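Local coordinates for ferric uptake regulation protein (Vibrio cholerae, PDB 2W57) that probably represses iron-uptake genes by binding their operator DNA as a metal-loaded dimer, at residues Q6-K9 and K14-L17; R19-E24 and L46-G51; C31-A36 and H86-L91; N60-D63 and I67-R70; T69-E74 and V79-T84. All coordinates share one frame; numbering follows the deposited sequence.

Contact 1. Residues Q6-K9 and K14-L17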
# COMPACT_ATOMS: atom_id res chain seq x y z
N GLN A 6 25.40 -2.31 17.74
CA GLN A 6 25.56 -3.66 17.22
C GLN A 6 24.49 -3.98 16.17
O GLN A 6 24.80 -4.50 15.09
CB GLN A 6 25.54 -4.68 18.36
CG GLN A 6 26.15 -6.05 18.00
CD GLN A 6 27.52 -5.92 17.38
OE1 GLN A 6 28.41 -5.28 17.94
NE2 GLN A 6 27.70 -6.52 16.21
N ALA A 7 23.24 -3.65 16.49
CA ALA A 7 22.13 -3.83 15.57
C ALA A 7 22.39 -3.16 14.22
O ALA A 7 22.18 -3.78 13.18
CB ALA A 7 20.83 -3.33 16.18
N LEU A 8 22.87 -1.91 14.25
CA LEU A 8 23.20 -1.18 13.01
C LEU A 8 24.30 -1.89 12.24
O LEU A 8 24.15 -2.16 11.05
CB LEU A 8 23.60 0.28 13.27
CG LEU A 8 22.57 1.38 13.60
CD1 LEU A 8 23.26 2.71 13.60
CD2 LEU A 8 21.45 1.41 12.60
N LYS A 9 25.40 -2.19 12.93
CA LYS A 9 26.56 -2.82 12.30
C LYS A 9 26.19 -4.21 11.79
O LYS A 9 26.62 -4.60 10.70
CB LYS A 9 27.74 -2.91 13.26
CG LYS A 9 28.30 -1.55 13.68
CD LYS A 9 29.80 -1.63 13.97
CE LYS A 9 30.24 -0.60 15.00
NZ LYS A 9 29.73 -0.96 16.36
N LYS A 14 26.71 1.22 8.53
CA LYS A 14 27.63 2.07 9.30
C LYS A 14 26.88 2.85 10.40
O LYS A 14 25.76 3.32 10.18
CB LYS A 14 28.31 3.05 8.35
CG LYS A 14 29.82 3.20 8.55
CD LYS A 14 30.37 4.29 7.62
CE LYS A 14 29.98 5.71 8.10
NZ LYS A 14 29.32 6.50 7.02
N VAL A 15 27.51 2.98 11.57
CA VAL A 15 26.92 3.73 12.69
C VAL A 15 27.05 5.25 12.48
O VAL A 15 28.15 5.76 12.24
CB VAL A 15 27.56 3.33 14.04
CG1 VAL A 15 26.99 4.19 15.16
CG2 VAL A 15 27.33 1.85 14.34
N THR A 16 25.92 5.96 12.54
CA THR A 16 25.87 7.42 12.43
C THR A 16 24.79 7.91 13.38
O THR A 16 23.93 7.12 13.79
CB THR A 16 25.53 7.93 11.01
OG1 THR A 16 24.15 7.66 10.73
CG2 THR A 16 26.41 7.29 9.92
N LEU A 17 24.79 9.19 13.72
CA LEU A 17 23.95 9.69 14.81
C LEU A 17 22.48 9.78 14.44
O LEU A 17 21.63 9.41 15.27
CB LEU A 17 24.46 11.03 15.34
CG LEU A 17 24.04 11.51 16.73
CD1 LEU A 17 24.33 10.47 17.85
CD2 LEU A 17 24.74 12.83 17.02
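Leu8 comes first along helix 4-10 among the residues that reach the extended loop 14-17, and it shows how a short helix can be held to the chain just after it by hydrocarbon contacts between the two segments. Its branch end does most of the touching: CD1 lies 3.9 Å from CA of Val15, close against the backbone rather than the side chain, and 4.3 Å from the Thr16 N that follows. Nearer the root, Leu8 CB faces CG2 of Val15 at 4.2 Å. Lys9 then adds its aliphatic stem. Its CG sits 3.6 Å from Val15 CG2, and its CE returns to the same methyl at 3.9 Å, so one valine methyl is gripped at two points along the lysine. With Val15 CG1 anti to the backbone N (chi1 177°), CG2 is the methyl turned to the helix, and the two side chains meet at a slant. The contact thus joins the first helix of the chain to the connection into helix 17-26 of the probable DNA-binding domain. Helix 17-26 covers Leu8 with Arg19, Leu20 and Leu23, and Phe62 and Ile67 also pack on it; Val15 rests on Leu20, and Lys14 O accepts a hydrogen bond from Arg19 NH1.

Contact 2. Residues R19-E24 and L46-G51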
# COMPACT_ATOMS: atom_id res chain seq x y z
N ARG A 19 21.04 7.84 12.35
CA ARG A 19 20.63 6.45 12.36
C ARG A 19 20.28 5.97 13.77
O ARG A 19 19.23 5.35 13.96
CB ARG A 19 21.71 5.58 11.74
CG ARG A 19 21.74 5.68 10.23
CD ARG A 19 22.80 4.79 9.62
NE ARG A 19 22.65 4.86 8.17
CZ ARG A 19 23.56 4.51 7.27
NH1 ARG A 19 24.76 4.05 7.65
NH2 ARG A 19 23.28 4.65 5.97
N LEU A 20 21.13 6.27 14.75
CA LEU A 20 20.90 5.88 16.15
C LEU A 20 19.63 6.48 16.74
O LEU A 20 18.85 5.80 17.41
CB LEU A 20 22.09 6.27 17.04
CG LEU A 20 23.45 5.60 16.84
CD1 LEU A 20 24.47 6.22 17.77
CD2 LEU A 20 23.40 4.08 17.03
N LYS A 21 19.44 7.77 16.48
CA LYS A 21 18.36 8.57 17.03
C LYS A 21 17.02 8.20 16.44
O LYS A 21 15.99 8.31 17.11
CB LYS A 21 18.63 10.05 16.77
CG LYS A 21 19.67 10.64 17.70
CD LYS A 21 19.82 12.13 17.47
CE LYS A 21 20.88 12.72 18.39
NZ LYS A 21 20.36 12.93 19.74
N ILE A 22 17.02 7.79 15.18
CA ILE A 22 15.81 7.36 14.52
C ILE A 22 15.48 5.94 14.96
O ILE A 22 14.32 5.61 15.13
CB ILE A 22 15.92 7.46 12.98
CG1 ILE A 22 15.89 8.94 12.57
CG2 ILE A 22 14.80 6.68 12.30
CD1 ILE A 22 16.17 9.21 11.13
N LEU A 23 16.50 5.11 15.16
CA LEU A 23 16.27 3.75 15.64
C LEU A 23 15.73 3.76 17.07
O LEU A 23 14.74 3.10 17.38
CB LEU A 23 17.54 2.90 15.52
CG LEU A 23 17.53 1.43 15.95
CD1 LEU A 23 16.48 0.63 15.18
CD2 LEU A 23 18.92 0.83 15.75
N GLU A 24 16.40 4.51 17.95
CA GLU A 24 15.90 4.81 19.28
C GLU A 24 14.38 5.07 19.25
O GLU A 24 13.62 4.42 19.97
CB GLU A 24 16.61 6.05 19.79
CG GLU A 24 16.64 6.26 21.29
CD GLU A 24 17.88 7.07 21.71
OE1 GLU A 24 17.95 7.55 22.88
OE2 GLU A 24 18.80 7.23 20.86
N LEU A 46 11.54 15.95 20.56
CA LEU A 46 12.70 15.48 21.33
C LEU A 46 13.89 16.46 21.27
O LEU A 46 14.95 16.17 21.79
CB LEU A 46 13.08 14.04 20.92
CG LEU A 46 12.08 12.93 21.32
CD1 LEU A 46 12.36 11.64 20.58
CD2 LEU A 46 12.05 12.66 22.82
N GLY A 47 13.71 17.62 20.65
CA GLY A 47 14.76 18.64 20.57
C GLY A 47 15.76 18.45 19.44
O GLY A 47 16.72 19.22 19.34
N GLU A 48 15.57 17.44 18.59
CA GLU A 48 16.46 17.18 17.45
C GLU A 48 16.20 18.11 16.25
O GLU A 48 15.13 18.74 16.15
CB GLU A 48 16.35 15.72 16.99
CG GLU A 48 16.48 14.64 18.08
CD GLU A 48 17.80 14.68 18.87
OE1 GLU A 48 18.84 15.15 18.34
OE2 GLU A 48 17.81 14.21 20.03
N GLU A 49 17.19 18.18 15.34
CA GLU A 49 17.11 18.98 14.10
C GLU A 49 17.10 18.13 12.83
O GLU A 49 17.20 18.66 11.73
CB GLU A 49 18.28 19.95 13.97
CG GLU A 49 18.46 20.94 15.10
CD GLU A 49 17.29 21.89 15.22
OE1 GLU A 49 16.62 22.14 14.20
OE2 GLU A 49 17.04 22.37 16.33
N ILE A 50 16.98 16.81 12.96
CA ILE A 50 16.96 15.95 11.79
C ILE A 50 15.74 16.29 10.91
O ILE A 50 14.59 16.18 11.36
CB ILE A 50 16.92 14.47 12.21
CG1 ILE A 50 18.09 14.13 13.15
CG2 ILE A 50 16.91 13.57 11.00
CD1 ILE A 50 17.95 12.80 13.85
N GLY A 51 15.99 16.73 9.68
CA GLY A 51 14.91 17.06 8.75
C GLY A 51 14.19 15.82 8.27
O GLY A 51 14.64 14.70 8.51
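Lys21 and Ile22 of helix 17-26 meet Glu48 and Ile50 of loop 46-51, which joins two helices of the winged-helix DNA-binding domain expected of this family. Here hydrocarbon contacts and a salt bridge lie side by side. On the packed side, Ile22 turns its CD1 to within 4.4 Å of Ile50 CG2. The other arm of Ile50 reaches along the lysine, its CD1 lying 4.1 Å from Lys21 CB, so the isoleucine straddles the helix surface between neighbouring residues. Leu43 of helix 36-45 touches both isoleucines, while Val58 and Val55 of helix 52-64 reach Ile22 and Ile50 respectively, and together they cover this half of the contact.

The polar half is more open to solvent, bordered by the exposed Leu46, Gly47 and Glu49. Here the chain leaves helix 36-45 through a Schellman motif in which Gly47 adopts a positive phi (83°), a backbone conformation that suits glycine. Glu48 follows directly and meets the lysine, and the pair form a salt bridge whose two hydrogen bonds are both weak in geometry. The glutamate is bent at chi2 (-59°), while the lysine stays extended until its final torsion (chi4 -79°) and then swings its ammonium group to the carboxylate. Both carboxylate oxygens are engaged, with Lys21 NZ 2.9 Å from Glu48 OE2 and 3.0 Å from Glu48 OE1, and the lysine methylene CD passes 3.3 Å from that same OE1.

Contact 3. Residues C31-A36 and H86-L91. With ZN (zinc ion), chain D; ZN (zinc ion), chain C.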
# COMPACT_ATOMS: atom_id res chain seq x y z
N CYS A 31 5.60 3.81 19.37
CA CYS A 31 6.00 4.11 18.00
C CYS A 31 6.15 2.82 17.20
O CYS A 31 6.91 2.76 16.22
CB CYS A 31 7.31 4.91 17.96
SG CYS A 31 7.22 6.55 18.70
N GLN A 32 5.40 1.80 17.60
CA GLN A 32 5.49 0.50 16.96
C GLN A 32 5.10 0.48 15.47
O GLN A 32 5.59 -0.38 14.72
CB GLN A 32 4.67 -0.52 17.72
CG GLN A 32 4.98 -1.92 17.30
CD GLN A 32 4.23 -2.94 18.10
OE1 GLN A 32 4.47 -3.10 19.30
NE2 GLN A 32 3.30 -3.62 17.45
N HIS A 33 4.21 1.39 15.07
CA HIS A 33 3.81 1.60 13.67
C HIS A 33 3.85 3.10 13.42
O HIS A 33 3.16 3.85 14.10
CB HIS A 33 2.38 1.12 13.42
CG HIS A 33 2.23 -0.37 13.39
ND1 HIS A 33 2.04 -1.12 14.53
CD2 HIS A 33 2.21 -1.24 12.35
CE1 HIS A 33 1.93 -2.40 14.19
NE2 HIS A 33 2.03 -2.49 12.88
N ILE A 34 4.63 3.57 12.45
CA ILE A 34 4.87 5.00 12.38
C ILE A 34 5.24 5.46 10.97
O ILE A 34 5.98 4.79 10.26
CB ILE A 34 5.96 5.44 13.42
CG1 ILE A 34 5.92 6.95 13.67
CG2 ILE A 34 7.37 4.96 13.02
CD1 ILE A 34 6.64 7.37 14.95
N SER A 35 4.69 6.60 10.55
CA SER A 35 5.04 7.19 9.28
C SER A 35 6.31 8.00 9.44
O SER A 35 6.67 8.38 10.55
CB SER A 35 3.92 8.08 8.78
OG SER A 35 3.72 9.15 9.68
N ALA A 36 6.99 8.25 8.32
CA ALA A 36 8.13 9.17 8.30
C ALA A 36 7.82 10.56 8.90
O ALA A 36 8.67 11.18 9.51
CB ALA A 36 8.66 9.31 6.88
N HIS A 86 7.22 -12.97 13.55
CA HIS A 86 5.81 -13.05 13.95
C HIS A 86 4.88 -12.25 13.04
O HIS A 86 4.80 -11.01 13.10
CB HIS A 86 5.61 -12.63 15.41
CG HIS A 86 6.66 -13.17 16.35
ND1 HIS A 86 6.92 -14.52 16.48
CD2 HIS A 86 7.51 -12.54 17.20
CE1 HIS A 86 7.88 -14.70 17.37
NE2 HIS A 86 8.26 -13.51 17.82
N HIS A 87 4.18 -12.99 12.18
CA HIS A 87 3.24 -12.46 11.21
C HIS A 87 2.04 -11.80 11.87
O HIS A 87 1.44 -12.36 12.79
CB HIS A 87 2.76 -13.60 10.31
CG HIS A 87 1.67 -13.20 9.37
ND1 HIS A 87 1.92 -12.62 8.14
CD2 HIS A 87 0.32 -13.28 9.47
CE1 HIS A 87 0.78 -12.37 7.53
NE2 HIS A 87 -0.21 -12.76 8.32
N HIS A 88 1.69 -10.60 11.39
CA HIS A 88 0.40 -10.00 11.72
C HIS A 88 -0.22 -9.23 10.53
O HIS A 88 0.43 -8.98 9.51
CB HIS A 88 0.47 -9.16 13.00
CG HIS A 88 1.46 -8.03 12.94
ND1 HIS A 88 2.82 -8.22 13.03
CD2 HIS A 88 1.27 -6.70 12.81
CE1 HIS A 88 3.43 -7.05 12.95
NE2 HIS A 88 2.51 -6.11 12.81
N ASP A 89 -1.50 -8.90 10.67
CA ASP A 89 -2.20 -8.04 9.73
C ASP A 89 -2.65 -6.82 10.49
O ASP A 89 -2.40 -6.71 11.69
CB ASP A 89 -3.36 -8.80 9.11
CG ASP A 89 -2.90 -9.99 8.34
OD1 ASP A 89 -2.02 -9.81 7.47
OD2 ASP A 89 -3.37 -11.11 8.62
N HIS A 90 -3.30 -5.88 9.80
CA HIS A 90 -3.50 -4.57 10.40
C HIS A 90 -4.91 -4.06 10.29
O HIS A 90 -5.54 -4.15 9.24
CB HIS A 90 -2.52 -3.54 9.82
CG HIS A 90 -1.10 -4.01 9.81
ND1 HIS A 90 -0.60 -4.87 8.84
CD2 HIS A 90 -0.06 -3.74 10.64
CE1 HIS A 90 0.67 -5.11 9.08
NE2 HIS A 90 1.03 -4.43 10.16
N LEU A 91 -5.39 -3.53 11.39
CA LEU A 91 -6.66 -2.86 11.45
C LEU A 91 -6.30 -1.41 11.75
O LEU A 91 -5.56 -1.13 12.68
CB LEU A 91 -7.52 -3.49 12.55
CG LEU A 91 -8.86 -2.92 12.99
CD1 LEU A 91 -9.91 -3.08 11.92
CD2 LEU A 91 -9.29 -3.63 14.27
ZN ZN D . 2.66 -4.27 11.86
ZN ZN C . -2.38 -12.51 7.69
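His33, His88 and His90 meet around one zinc ion, an example of two chain segments joined through a metal with no direct hydrogen bond between them. The metal bonds come first. All three imidazoles use NE2: His33 NE2 and His88 NE2 each stand 2.1 Å from the zinc, and His90 NE2 stands 2.4 Å away. Glu81 completes this site. A second zinc is held by alternate residues of the same segment, His87 through NE2 at 2.3 Å and Asp89 through OD2, with Glu108 and His125 supplying the rest.

The ring contacts follow from coordination. The His33 and His88 side chains come from opposite directions and meet rim to rim, their planes at 89°. His33 and His90 also meet at their rims, with His33 NE2 3.3 Å from His90 CD2 and near the plane of the His90 ring.

Among polar contacts, His88 ND1 makes a weak, nearly straight hydrogen bond to His86 O, 3.4 Å long, which acts on the ring from the side remote from the metal. It may restrain ring rotation.

His33 comes from the loop before strand 34-35, which pairs with strand 78-82, whereas His90 lies on strand 89-93, between strands 99-102 and 121-132. The first zinc therefore ties the sheet of the winged-helix domain to that of the dimerisation domain, where Leu91 packs on Val120 of the second subunit.

Contact 4. Residues N60-D63 and I67-R70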
# COMPACT_ATOMS: atom_id res chain seq x y z
N ASN A 60 14.39 4.31 4.47
CA ASN A 60 14.72 3.51 3.28
C ASN A 60 15.90 2.56 3.45
O ASN A 60 15.85 1.40 3.00
CB ASN A 60 15.01 4.41 2.09
CG ASN A 60 13.79 4.71 1.29
OD1 ASN A 60 13.02 5.62 1.63
ND2 ASN A 60 13.59 3.95 0.22
N GLN A 61 16.98 3.07 4.05
CA GLN A 61 18.20 2.30 4.29
C GLN A 61 17.86 1.18 5.28
O GLN A 61 18.32 0.05 5.13
CB GLN A 61 19.32 3.20 4.84
CG GLN A 61 19.71 4.37 3.94
CD GLN A 61 20.65 5.42 4.60
OE1 GLN A 61 20.59 5.72 5.81
NE2 GLN A 61 21.53 5.99 3.76
N PHE A 62 17.04 1.48 6.28
CA PHE A 62 16.58 0.48 7.24
C PHE A 62 15.70 -0.57 6.55
O PHE A 62 15.77 -1.75 6.89
CB PHE A 62 15.78 1.15 8.36
CG PHE A 62 16.62 1.85 9.38
CD1 PHE A 62 17.99 1.98 9.21
CD2 PHE A 62 16.02 2.40 10.51
CE1 PHE A 62 18.76 2.63 10.18
CE2 PHE A 62 16.77 3.05 11.47
CZ PHE A 62 18.14 3.17 11.31
N ASP A 63 14.87 -0.12 5.61
CA ASP A 63 14.02 -1.02 4.83
C ASP A 63 14.86 -2.07 4.07
O ASP A 63 14.65 -3.27 4.23
CB ASP A 63 13.13 -0.22 3.87
CG ASP A 63 11.96 -1.03 3.34
OD1 ASP A 63 11.97 -2.28 3.47
OD2 ASP A 63 11.03 -0.43 2.78
N ILE A 67 16.00 -3.91 8.76
CA ILE A 67 15.74 -3.37 10.10
C ILE A 67 14.25 -3.03 10.27
O ILE A 67 13.66 -3.29 11.34
CB ILE A 67 16.62 -2.13 10.40
CG1 ILE A 67 18.06 -2.56 10.69
CG2 ILE A 67 16.10 -1.36 11.59
CD1 ILE A 67 18.98 -1.39 10.98
N VAL A 68 13.65 -2.47 9.22
CA VAL A 68 12.23 -2.12 9.24
C VAL A 68 11.46 -2.75 8.06
O VAL A 68 12.06 -3.20 7.09
CB VAL A 68 11.98 -0.57 9.25
CG1 VAL A 68 12.67 0.10 10.43
CG2 VAL A 68 12.40 0.09 7.92
N THR A 69 10.14 -2.77 8.19
CA THR A 69 9.24 -3.16 7.11
C THR A 69 8.39 -1.95 6.76
O THR A 69 7.84 -1.30 7.67
CB THR A 69 8.29 -4.29 7.55
OG1 THR A 69 9.05 -5.44 7.95
CG2 THR A 69 7.34 -4.68 6.41
N ARG A 70 8.28 -1.64 5.47
CA ARG A 70 7.40 -0.57 5.01
C ARG A 70 6.03 -1.11 4.62
O ARG A 70 5.93 -2.05 3.84
CB ARG A 70 7.99 0.21 3.83
CG ARG A 70 7.35 1.60 3.68
CD ARG A 70 7.37 2.18 2.26
NE ARG A 70 8.64 2.81 1.92
CZ ARG A 70 8.82 4.10 1.63
NH1 ARG A 70 7.81 4.98 1.64
NH2 ARG A 70 10.05 4.52 1.33
O HOH W 1 12.84 -4.92 4.75
O HOH W 2 11.35 2.04 1.47
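The turn from helix 52-64 into strand 68-72, which starts the wing of a winged-helix domain, is closed by Phe62 and Ile67. The backbone of Phe62 does the joining: its carbonyl oxygen accepts two N-H groups, Ile67 N at 2.9 Å and Val68 N at 3.2 Å. The first donor is tilted slightly from the carbonyl plane, the second stands well above it. Alongside these bonds, Ile67 lays both CG2 and CD1 over one face of the Phe62 ring, and CG2 makes a CH-pi contact 4.3 Å from the centroid. Val68 CG2, which stands between the backbone N and carbonyl carbon of its own residue, lies 3.6 Å from Phe62 CB. In the family this helix is the probable DNA-recognition helix, and Leu8, Leu13 and Leu23 converge on the phenyl and isoleucine side chains at its end. Further along the strand the chemistry turns polar. Asp63 has its carboxylate anti to the backbone N (chi1 -164°), which carries OD2 to a point 3.3 Å from Arg70 CB but 4.1 Å from Arg70 NE, beyond salt-bridge range. A water spans the remaining gap, donating to Asp63 OD2 and accepting from Arg70 NH2, each at 2.8 Å, while the other terminal nitrogen, NH1, is bonded to Ser78 OG.

Contact 5. Residues T69-E74 and V79-T84. With ZN (zinc ion), chain D.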
# COMPACT_ATOMS: atom_id res chain seq x y z
N THR A 69 10.14 -2.77 8.19
CA THR A 69 9.24 -3.16 7.11
C THR A 69 8.39 -1.95 6.76
O THR A 69 7.84 -1.30 7.67
CB THR A 69 8.29 -4.29 7.55
OG1 THR A 69 9.05 -5.44 7.95
CG2 THR A 69 7.34 -4.68 6.41
N ARG A 70 8.28 -1.64 5.47
CA ARG A 70 7.40 -0.57 5.01
C ARG A 70 6.03 -1.11 4.62
O ARG A 70 5.93 -2.05 3.84
CB ARG A 70 7.99 0.21 3.83
CG ARG A 70 7.35 1.60 3.68
CD ARG A 70 7.37 2.18 2.26
NE ARG A 70 8.64 2.81 1.92
CZ ARG A 70 8.82 4.10 1.63
NH1 ARG A 70 7.81 4.98 1.64
NH2 ARG A 70 10.05 4.52 1.33
N HIS A 71 4.98 -0.48 5.15
CA HIS A 71 3.61 -0.74 4.72
C HIS A 71 3.03 0.49 4.04
O HIS A 71 3.15 1.60 4.56
CB HIS A 71 2.73 -1.08 5.92
CG HIS A 71 3.14 -2.32 6.64
ND1 HIS A 71 2.80 -3.59 6.20
CD2 HIS A 71 3.85 -2.50 7.78
CE1 HIS A 71 3.30 -4.49 7.03
NE2 HIS A 71 3.93 -3.85 8.00
N HIS A 72 2.38 0.29 2.89
CA HIS A 72 1.70 1.39 2.20
C HIS A 72 0.21 1.39 2.52
O HIS A 72 -0.52 0.51 2.06
CB HIS A 72 1.89 1.26 0.70
CG HIS A 72 3.32 1.35 0.27
ND1 HIS A 72 3.88 2.53 -0.19
CD2 HIS A 72 4.29 0.41 0.19
CE1 HIS A 72 5.14 2.31 -0.51
NE2 HIS A 72 5.42 1.03 -0.29
N PHE A 73 -0.25 2.36 3.30
CA PHE A 73 -1.65 2.39 3.74
C PHE A 73 -2.56 2.99 2.69
O PHE A 73 -2.11 3.28 1.57
CB PHE A 73 -1.78 3.17 5.05
CG PHE A 73 -1.56 2.34 6.26
CD1 PHE A 73 -1.09 1.02 6.15
CD2 PHE A 73 -1.79 2.87 7.53
CE1 PHE A 73 -0.88 0.25 7.28
CE2 PHE A 73 -1.57 2.10 8.67
CZ PHE A 73 -1.12 0.79 8.55
N GLU A 74 -3.83 3.17 3.04
CA GLU A 74 -4.84 3.66 2.11
C GLU A 74 -4.47 5.03 1.57
O GLU A 74 -4.32 6.00 2.33
CB GLU A 74 -6.23 3.71 2.75
CG GLU A 74 -7.39 3.72 1.73
CD GLU A 74 -8.77 3.95 2.39
OE1 GLU A 74 -8.88 3.80 3.65
OE2 GLU A 74 -9.74 4.27 1.64
N VAL A 79 3.74 3.61 6.52
CA VAL A 79 4.11 3.45 7.93
C VAL A 79 5.17 2.37 8.05
O VAL A 79 5.22 1.41 7.26
CB VAL A 79 2.89 3.15 8.86
CG1 VAL A 79 1.92 4.33 8.89
CG2 VAL A 79 2.16 1.91 8.44
N PHE A 80 6.03 2.53 9.04
CA PHE A 80 7.14 1.65 9.26
C PHE A 80 7.01 1.00 10.64
O PHE A 80 6.32 1.51 11.52
CB PHE A 80 8.45 2.43 9.15
CG PHE A 80 8.66 3.10 7.81
CD1 PHE A 80 9.52 2.54 6.86
CD2 PHE A 80 8.03 4.31 7.50
CE1 PHE A 80 9.74 3.16 5.63
CE2 PHE A 80 8.23 4.93 6.27
CZ PHE A 80 9.09 4.35 5.33
N GLU A 81 7.68 -0.13 10.80
CA GLU A 81 7.74 -0.85 12.06
C GLU A 81 9.02 -1.66 12.01
O GLU A 81 9.55 -1.88 10.92
CB GLU A 81 6.52 -1.77 12.25
CG GLU A 81 6.23 -2.72 11.07
CD GLU A 81 5.17 -3.77 11.40
OE1 GLU A 81 5.26 -4.39 12.49
OE2 GLU A 81 4.25 -4.00 10.57
N LEU A 82 9.52 -2.07 13.17
CA LEU A 82 10.69 -2.94 13.24
C LEU A 82 10.26 -4.32 12.80
O LEU A 82 9.14 -4.73 13.07
CB LEU A 82 11.24 -2.99 14.66
CG LEU A 82 11.93 -1.71 15.17
CD1 LEU A 82 11.93 -1.66 16.70
CD2 LEU A 82 13.36 -1.56 14.62
N SER A 83 11.15 -5.03 12.10
CA SER A 83 10.86 -6.38 11.61
C SER A 83 10.63 -7.38 12.74
O SER A 83 11.13 -7.21 13.84
CB SER A 83 12.00 -6.88 10.72
OG SER A 83 12.17 -6.03 9.61
N THR A 84 9.83 -8.41 12.44
CA THR A 84 9.71 -9.62 13.27
C THR A 84 9.31 -10.79 12.37
O THR A 84 8.69 -10.58 11.33
CB THR A 84 8.65 -9.48 14.41
OG1 THR A 84 7.44 -8.90 13.89
CG2 THR A 84 9.17 -8.62 15.58
ZN ZN D . 2.66 -4.27 11.86
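Glu81 OE2 is shared between zinc, 2.1 Å away, and the ring of His71, whose NE2 donates to it at 2.6 Å. The histidine comes to the anti side of the oxygen; the bond is bent (130°), with the oxygen tilted out of the imidazole plane, and the ring and carboxylate planes are 43° apart. His33, His88 and His90 fill the other zinc positions. Behind this first shell stands an antiparallel hairpin, the wing, whose register sets His71 and Glu81 on one face. Thr69 N bonds to Glu81 O at 2.9 Å and His71 N to Val79 O at 2.8 Å, with Val79 N returning to His71 O; the bond from Glu81 N to Thr69 O is weak. Val79, on the zinc face, presses CG2 onto one face of the Phe73 ring, 3.5 Å from CZ. The other face of the hairpin carries Arg70 and Phe80 side by side: Arg70 CG rides over the ring, 3.5 Å from Phe80 CE1, and CZ of the phenylalanine sits over the centre of the guanidinium. Through ND1, His71 also hydrogen-bonds to Tyr128 OH. Held between tyrosine and zinc-bound oxygen, this second-shell histidine probably fixes the carboxylate's orientation and may draw charge off it.

Read together, the five contacts run from surface hydrocarbon packing to metal chemistry near the centre of the chain. Contact 1 is peripheral and apolar, and contact 2 adds a charged rim; both use helix 17-26 or lie against it. Leu8 and Leu23 then carry that helical cluster to contact 4, which is partly buried and combines apolar packing with backbone bonds and water. Contacts 4 and 5 share Thr69 and Arg70 on strand 68-72. Contact 5 is nested inside the loop that contact 3 closes, their centres about 6 Å apart, and both touch the same zinc. Packing and backbone bonds build the winged-helix domain, and zinc coordination is one link to the dimerisation domain.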